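Side-chain contacts in surface protein SPB1 (Streptococcus agalactiae, PDB 4UZG), which probably forms the shaft of the group B streptococcus type 2b pilus, as the backbone subunit that sortases are thought to join into a covalent polymer: residues Y11-T16 / L199-T204; Q197-N200 / N206-W209. All coordinates share one frame; numbering follows the deposited sequence.

Overall arrangement
Near the N terminus, strands 4-6 and 16-26 are neighbours in the ten-stranded sheet, and the loop between them carries residues 11-16. Contact 1 brings these residues against 199-204, closing a long-range loop of 182 residues and tying that part of the chain to the prealbumin-like region. Contact 2 is local: it closes the hairpin of strands 198-200 and 208-210, and the turn of this hairpin holds F201 and T204, the residues that V13 touches. The two share L199 and N200, and their centres lie about 7 Å apart. They are joined directly where V13 O and V207 N, 2.9 Å apart, form a probable hydrogen bond, and where F201 CZ packs 3.6 Å from V207 CG2.

Contact 1 of 2, residues Y11-T16 / L199-T204; sequences YSVGDT and LNFNDT
A small, mainly apolar contact, burying 92 Å² in all, joins V13, at the bend between strands 4-6 and 16-26, to F201 and T204 in the turn that follows strand 198-200. It thereby links the region of the ten-stranded sheet to the prealbumin-like domain that contains 199-204. The valine meets the phenyl ring obliquely with its branch point, CB lying 4.0 Å from F201 CZ, and the two side chains cross at about a right angle. V13 CG1, anti to the backbone N (chi1 166°), points toward the backbone of the other segment, 3.7 Å from T204 O. In the plane of the F201 ring, D203 O lies at its edge.

Residues S12 to D15 form a type II beta turn, with V13 and G14 at its corners, and D15 N donates to S12 O over 2.9 Å. The D15 side chain folds back over this turn: S12 N donates to D15 OD2 at 2.9 Å, arriving from well above the carboxylate plane. A second turn shapes the partner segment. There N202 N donates to N200 OD1 over 2.9 Å in an Asx turn, the donor standing above the carbonyl plane, while the other end of that amide, N200 ND2, is bonded to N214 O. Beyond the contact, V13 also makes a backbone hydrogen bond with G230, and the F201 side chain packs on Y218 of strand 218-219.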
ATOM      1  N   TYR A  11      -1.275  -2.227  -4.129  1.00  5.67           N
ATOM      2  CA  TYR A  11      -0.057  -1.565  -4.565  1.00  5.51           C
ATOM      3  C   TYR A  11       1.023  -2.596  -4.820  1.00  5.46           C
ATOM      4  O   TYR A  11       0.976  -3.698  -4.288  1.00  6.47           O
ATOM      5  CB  TYR A  11       0.462  -0.626  -3.464  1.00  6.73           C
ATOM      6  CG  TYR A  11      -0.474   0.499  -3.123  1.00  5.97           C
ATOM      7  CD1 TYR A  11      -0.430   1.699  -3.809  1.00  6.18           C
ATOM      8  CD2 TYR A  11      -1.412   0.368  -2.111  1.00  6.75           C
ATOM      9  CE1 TYR A  11      -1.310   2.735  -3.499  1.00  6.68           C
ATOM     10  CE2 TYR A  11      -2.288   1.398  -1.789  1.00  7.17           C
ATOM     11  CZ  TYR A  11      -2.240   2.570  -2.485  1.00  6.69           C
ATOM     12  OH  TYR A  11      -3.127   3.558  -2.130  1.00  7.54           O
ATOM     13  N   SER A  12       2.019  -2.216  -5.599  1.00  5.29           N
ATOM     14  CA  SER A  12       3.297  -2.922  -5.630  1.00  5.29           C
ATOM     15  C   SER A  12       4.265  -2.252  -4.669  1.00  5.19           C
ATOM     16  O   SER A  12       4.230  -1.038  -4.452  1.00  5.45           O
ATOM     17  CB  SER A  12       3.926  -2.919  -7.023  1.00  5.30           C
ATOM     18  OG  SER A  12       3.217  -3.769  -7.897  1.00  6.15           O
ATOM     19  N   VAL A  13       5.162  -3.060  -4.095  1.00  5.22           N
ATOM     20  CA  VAL A  13       6.264  -2.542  -3.304  1.00  5.11           C
ATOM     21  C   VAL A  13       6.994  -1.458  -4.095  1.00  4.76           C
ATOM     22  O   VAL A  13       7.271  -1.616  -5.287  1.00  5.35           O
ATOM     23  CB  VAL A  13       7.167  -3.705  -2.860  1.00  5.92           C
ATOM     24  CG1 VAL A  13       8.503  -3.206  -2.335  1.00  6.27           C
ATOM     25  CG2 VAL A  13       6.447  -4.542  -1.803  1.00  6.01           C
ATOM     26  N   GLY A  14       7.257  -0.341  -3.434  1.00  4.87           N
ATOM     27  CA  GLY A  14       7.858   0.838  -4.028  1.00  5.48           C
ATOM     28  C   GLY A  14       6.873   1.906  -4.479  1.00  5.27           C
ATOM     29  O   GLY A  14       7.286   3.039  -4.757  1.00  5.87           O
ATOM     30  N   ASP A  15       5.592   1.561  -4.545  1.00  5.10           N
ATOM     31  CA  ASP A  15       4.582   2.522  -4.984  1.00  6.05           C
ATOM     32  C   ASP A  15       4.364   3.614  -3.922  1.00  4.99           C
ATOM     33  O   ASP A  15       4.522   3.415  -2.717  1.00  5.85           O
ATOM     34  CB  ASP A  15       3.226   1.860  -5.226  1.00  5.60           C
ATOM     35  CG  ASP A  15       3.126   1.036  -6.496  1.00  6.11           C
ATOM     36  OD1 ASP A  15       4.079   0.978  -7.296  1.00  6.80           O
ATOM     37  OD2 ASP A  15       2.030   0.448  -6.668  1.00  6.95           O
ATOM     38  N   THR A  16       3.959   4.767  -4.421  1.00  5.72           N
ATOM     39  CA  THR A  16       3.463   5.852  -3.585  1.00  6.10           C
ATOM     40  C   THR A  16       2.014   5.559  -3.201  1.00  5.90           C
ATOM     41  O   THR A  16       1.157   5.338  -4.068  1.00  7.60           O
ATOM     42  CB  THR A  16       3.541   7.177  -4.331  1.00  7.46           C
ATOM     43  OG1 THR A  16       4.905   7.419  -4.666  1.00  8.43           O
ATOM     44  CG2 THR A  16       3.005   8.326  -3.475  1.00  9.02           C
ATOM     45  N   LEU A 199       9.559  -7.501 -14.978  1.00  5.22           N
ATOM     46  CA  LEU A 199       9.839  -7.157 -13.592  1.00  4.68           C
ATOM     47  C   LEU A 199      11.318  -7.124 -13.283  1.00  4.89           C
ATOM     48  O   LEU A 199      12.038  -8.123 -13.484  1.00  5.40           O
ATOM     49  CB  LEU A 199       9.183  -8.196 -12.681  1.00  5.17           C
ATOM     50  CG  LEU A 199       9.494  -8.095 -11.185  1.00  5.65           C
ATOM     51  CD1 LEU A 199       8.964  -6.784 -10.617  1.00  6.32           C
ATOM     52  CD2 LEU A 199       8.908  -9.299 -10.453  1.00  6.50           C
ATOM     53  N   ASN A 200      11.772  -5.993 -12.756  1.00  5.22           N
ATOM     54  CA  ASN A 200      13.065  -5.874 -12.105  1.00  5.68           C
ATOM     55  C   ASN A 200      12.770  -5.592 -10.633  1.00  5.59           C
ATOM     56  O   ASN A 200      12.196  -4.542 -10.300  1.00  6.20           O
ATOM     57  CB  ASN A 200      13.914  -4.761 -12.698  1.00  7.83           C
ATOM     58  CG  ASN A 200      15.234  -4.600 -11.934  1.00  8.99           C
ATOM     59  OD1 ASN A 200      15.277  -4.481 -10.728  1.00  9.42           O
ATOM     60  ND2 ASN A 200      16.328  -4.715 -12.644  1.00 13.44           N
ATOM     61  N   PHE A 201      13.131  -6.530  -9.776  1.00  5.63           N
ATOM     62  CA  PHE A 201      12.885  -6.430  -8.344  1.00  6.05           C
ATOM     63  C   PHE A 201      14.232  -6.488  -7.605  1.00  6.32           C
ATOM     64  O   PHE A 201      14.328  -6.920  -6.450  1.00  7.44           O
ATOM     65  CB  PHE A 201      11.932  -7.535  -7.865  1.00  6.38           C
ATOM     66  CG  PHE A 201      11.011  -7.178  -6.701  1.00  5.49           C
ATOM     67  CD1 PHE A 201      11.218  -6.066  -5.885  1.00  5.78           C
ATOM     68  CD2 PHE A 201       9.940  -8.008  -6.420  1.00  6.48           C
ATOM     69  CE1 PHE A 201      10.374  -5.828  -4.811  1.00  6.34           C
ATOM     70  CE2 PHE A 201       9.093  -7.762  -5.357  1.00  7.16           C
ATOM     71  CZ  PHE A 201       9.306  -6.667  -4.560  1.00  6.59           C
ATOM     72  N   ASN A 202      15.281  -6.002  -8.265  1.00  7.31           N
ATOM     73  CA  ASN A 202      16.601  -6.039  -7.646  1.00  8.41           C
ATOM     74  C   ASN A 202      16.733  -5.089  -6.463  1.00  8.37           C
ATOM     75  O   ASN A 202      17.467  -5.378  -5.519  1.00 10.21           O
ATOM     76  CB  ASN A 202      17.669  -5.790  -8.677  1.00 10.06           C
ATOM     77  CG  ASN A 202      17.732  -6.908  -9.713  1.00 13.31           C
ATOM     78  OD1 ASN A 202      17.178  -8.016  -9.543  1.00 13.89           O
ATOM     79  ND2 ASN A 202      18.394  -6.623 -10.802  1.00 17.27           N
ATOM     80  N   ASP A 203      16.031  -3.960  -6.509  1.00  7.86           N
ATOM     81  CA  ASP A 203      15.848  -3.143  -5.307  1.00  7.13           C
ATOM     82  C   ASP A 203      14.720  -3.820  -4.546  1.00  6.53           C
ATOM     83  O   ASP A 203      13.557  -3.811  -4.984  1.00  6.80           O
ATOM     84  CB  ASP A 203      15.465  -1.709  -5.663  1.00  7.80           C
ATOM     85  CG  ASP A 203      15.277  -0.823  -4.452  1.00  7.87           C
ATOM     86  OD1 ASP A 203      15.147  -1.329  -3.321  1.00  8.11           O
ATOM     87  OD2 ASP A 203      15.236   0.416  -4.649  1.00  8.98           O
ATOM     88  N   THR A 204      15.048  -4.443  -3.418  1.00  7.08           N
ATOM     89  CA  THR A 204      14.054  -5.203  -2.677  1.00  7.32           C
ATOM     90  C   THR A 204      12.884  -4.333  -2.188  1.00  6.57           C
ATOM     91  O   THR A 204      11.819  -4.871  -1.856  1.00  6.85           O
ATOM     92  CB  THR A 204      14.664  -5.950  -1.495  1.00  8.32           C
ATOM     93  OG1 THR A 204      15.305  -5.011  -0.624  1.00  9.03           O
ATOM     94  CG2 THR A 204      15.673  -6.989  -1.975  1.00 10.36           C
TER

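Contact 2 of 2, residues Q197-N200 / N206-W209; sequences QFLN and NVEW. With CA (calcium ion), chain E.
A two-stranded antiparallel hairpin, with a calcium site where the turn enters its second strand, brings 197-200 against 206-209. N200 and E208 form its hydrogen-bonded pair: N200 N donates almost straight to E208 O (2.8 Å, 170°), and E208 N returns a more bent bond to N200 O (2.9 Å, 147°). In the adjoining non-hydrogen-bonded pair, L199 CB stands above the plane of the six-membered ring of W209, near its margin, 3.6 Å from W209 CZ3. L199 CD1 lies over the same face of the indole, offset toward the rim, and also touches V207 CG1 at 3.7 Å. Q197 crosses W209 at about a right angle, with Q197 CB 3.8 Å from W209 CB.

Calcium is held by N206 OD1, V207 O and E208 OE2, at 2.3 to 2.4 Å, and by four waters. The E208 chain bends at chi2 (-69°), which carries its carboxylate off the strand to the ion; N206 ND2 adds a weak hydrogen bond to the same OE2. Another water lies between N200 OD1 and N206 O and links the two segments. The hairpin packs on strand 188-192 through F198, which touches V190 and K192, and through L199, which touches L191; on strand 225-231 it rests through L199 against I228 and through W209 against L231.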
ATOM      1  N   GLN A 197       6.090  -5.135 -20.316  1.00  5.70           N
ATOM      2  CA  GLN A 197       7.293  -4.895 -19.538  1.00  5.75           C
ATOM      3  C   GLN A 197       7.606  -6.050 -18.616  1.00  5.11           C
ATOM      4  O   GLN A 197       6.733  -6.869 -18.307  1.00  5.84           O
ATOM      5  CB  GLN A 197       7.156  -3.614 -18.721  1.00  5.57           C
ATOM      6  CG  GLN A 197       6.934  -2.368 -19.564  1.00  6.39           C
ATOM      7  CD  GLN A 197       6.236  -1.289 -18.796  1.00  6.62           C
ATOM      8  OE1 GLN A 197       5.169  -1.499 -18.216  1.00  6.64           O
ATOM      9  NE2 GLN A 197       6.861  -0.126 -18.745  1.00  9.85           N
ATOM     10  N   PHE A 198       8.847  -6.071 -18.146  1.00  5.29           N
ATOM     11  CA  PHE A 198       9.384  -7.169 -17.363  1.00  5.13           C
ATOM     12  C   PHE A 198       9.819  -6.683 -15.991  1.00  4.95           C
ATOM     13  O   PHE A 198      10.384  -5.596 -15.828  1.00  5.35           O
ATOM     14  CB  PHE A 198      10.572  -7.823 -18.074  1.00  6.14           C
ATOM     15  CG  PHE A 198      10.177  -8.437 -19.371  1.00  7.47           C
ATOM     16  CD1 PHE A 198      10.014  -7.652 -20.505  1.00  8.14           C
ATOM     17  CD2 PHE A 198       9.877  -9.791 -19.452  1.00 10.95           C
ATOM     18  CE1 PHE A 198       9.587  -8.209 -21.710  1.00 11.03           C
ATOM     19  CE2 PHE A 198       9.456 -10.362 -20.667  1.00 13.31           C
ATOM     20  CZ  PHE A 198       9.310  -9.559 -21.785  1.00 13.03           C
ATOM     21  N   LEU A 199       9.559  -7.501 -14.978  1.00  5.22           N
ATOM     22  CA  LEU A 199       9.839  -7.157 -13.592  1.00  4.68           C
ATOM     23  C   LEU A 199      11.318  -7.124 -13.283  1.00  4.89           C
ATOM     24  O   LEU A 199      12.038  -8.123 -13.484  1.00  5.40           O
ATOM     25  CB  LEU A 199       9.183  -8.196 -12.681  1.00  5.17           C
ATOM     26  CG  LEU A 199       9.494  -8.095 -11.185  1.00  5.65           C
ATOM     27  CD1 LEU A 199       8.964  -6.784 -10.617  1.00  6.32           C
ATOM     28  CD2 LEU A 199       8.908  -9.299 -10.453  1.00  6.50           C
ATOM     29  N   ASN A 200      11.772  -5.993 -12.756  1.00  5.22           N
ATOM     30  CA  ASN A 200      13.065  -5.874 -12.105  1.00  5.68           C
ATOM     31  C   ASN A 200      12.770  -5.592 -10.633  1.00  5.59           C
ATOM     32  O   ASN A 200      12.196  -4.542 -10.300  1.00  6.20           O
ATOM     33  CB  ASN A 200      13.914  -4.761 -12.698  1.00  7.83           C
ATOM     34  CG  ASN A 200      15.234  -4.600 -11.934  1.00  8.99           C
ATOM     35  OD1 ASN A 200      15.277  -4.481 -10.728  1.00  9.42           O
ATOM     36  ND2 ASN A 200      16.328  -4.715 -12.644  1.00 13.44           N
ATOM     37  N   ASN A 206      11.568  -1.850  -4.178  1.00  5.65           N
ATOM     38  CA  ASN A 206      10.955  -1.165  -5.295  1.00  5.32           C
ATOM     39  C   ASN A 206      10.802  -2.042  -6.527  1.00  5.56           C
ATOM     40  O   ASN A 206      11.760  -2.261  -7.273  1.00  6.69           O
ATOM     41  CB  ASN A 206      11.742   0.098  -5.657  1.00  6.47           C
ATOM     42  CG  ASN A 206      11.065   0.884  -6.744  1.00  6.57           C
ATOM     43  OD1 ASN A 206       9.849   0.811  -6.923  1.00  6.76           O
ATOM     44  ND2 ASN A 206      11.833   1.665  -7.457  1.00  8.34           N
ATOM     45  N   VAL A 207       9.586  -2.539  -6.772  1.00  5.04           N
ATOM     46  CA  VAL A 207       9.225  -3.163  -8.035  1.00  5.52           C
ATOM     47  C   VAL A 207       9.403  -2.173  -9.162  1.00  5.03           C
ATOM     48  O   VAL A 207       8.899  -1.045  -9.065  1.00  5.81           O
ATOM     49  CB  VAL A 207       7.743  -3.605  -7.972  1.00  5.18           C
ATOM     50  CG1 VAL A 207       7.140  -3.889  -9.341  1.00  5.75           C
ATOM     51  CG2 VAL A 207       7.564  -4.800  -7.034  1.00  5.74           C
ATOM     52  N   GLU A 208      10.065  -2.585 -10.244  1.00  5.07           N
ATOM     53  CA  GLU A 208      10.185  -1.767 -11.434  1.00  5.46           C
ATOM     54  C   GLU A 208       9.843  -2.607 -12.659  1.00  4.83           C
ATOM     55  O   GLU A 208       9.985  -3.841 -12.651  1.00  5.77           O
ATOM     56  CB  GLU A 208      11.599  -1.211 -11.562  1.00  6.12           C
ATOM     57  CG  GLU A 208      11.876  -0.045 -10.593  1.00  7.17           C
ATOM     58  CD  GLU A 208      11.082   1.218 -10.980  1.00  8.00           C
ATOM     59  OE1 GLU A 208      11.232   1.707 -12.143  1.00 10.30           O
ATOM     60  OE2 GLU A 208      10.229   1.664 -10.214  1.00  8.06           O
ATOM     61  N   TRP A 209       9.389  -1.929 -13.702  1.00  5.05           N
ATOM     62  CA  TRP A 209       8.950  -2.559 -14.939  1.00  5.80           C
ATOM     63  C   TRP A 209       9.756  -1.968 -16.084  1.00  5.79           C
ATOM     64  O   TRP A 209       9.830  -0.755 -16.217  1.00  6.95           O
ATOM     65  CB  TRP A 209       7.453  -2.333 -15.149  1.00  5.76           C
ATOM     66  CG  TRP A 209       6.627  -2.949 -14.086  1.00  5.60           C
ATOM     67  CD1 TRP A 209       6.018  -2.297 -13.051  1.00  6.08           C
ATOM     68  CD2 TRP A 209       6.375  -4.343 -13.895  1.00  5.67           C
ATOM     69  NE1 TRP A 209       5.402  -3.193 -12.226  1.00  5.92           N
ATOM     70  CE2 TRP A 209       5.589  -4.458 -12.721  1.00  5.57           C
ATOM     71  CE3 TRP A 209       6.709  -5.503 -14.609  1.00  6.35           C
ATOM     72  CZ2 TRP A 209       5.155  -5.689 -12.247  1.00  6.70           C
ATOM     73  CZ3 TRP A 209       6.272  -6.704 -14.147  1.00  6.57           C
ATOM     74  CH2 TRP A 209       5.501  -6.803 -12.970  1.00  7.01           C
TER
HETATM   75 CA    CA E1474       8.350   1.205  -8.760  0.92  8.33          CA
HETATM   76  O   HOH W   1      14.071  -2.917  -8.563  1.00  7.50           O
HETATM   77  O   HOH W   2       9.073   3.419  -8.144  1.00 18.05           O
HETATM   78  O   HOH W   3       7.306   0.993 -10.875  1.00  7.52           O
HETATM   79  O   HOH W   4       6.351   2.742  -8.711  1.00 17.83           O
HETATM   80  O   HOH W   5       6.757   0.263  -7.303  1.00  7.29           O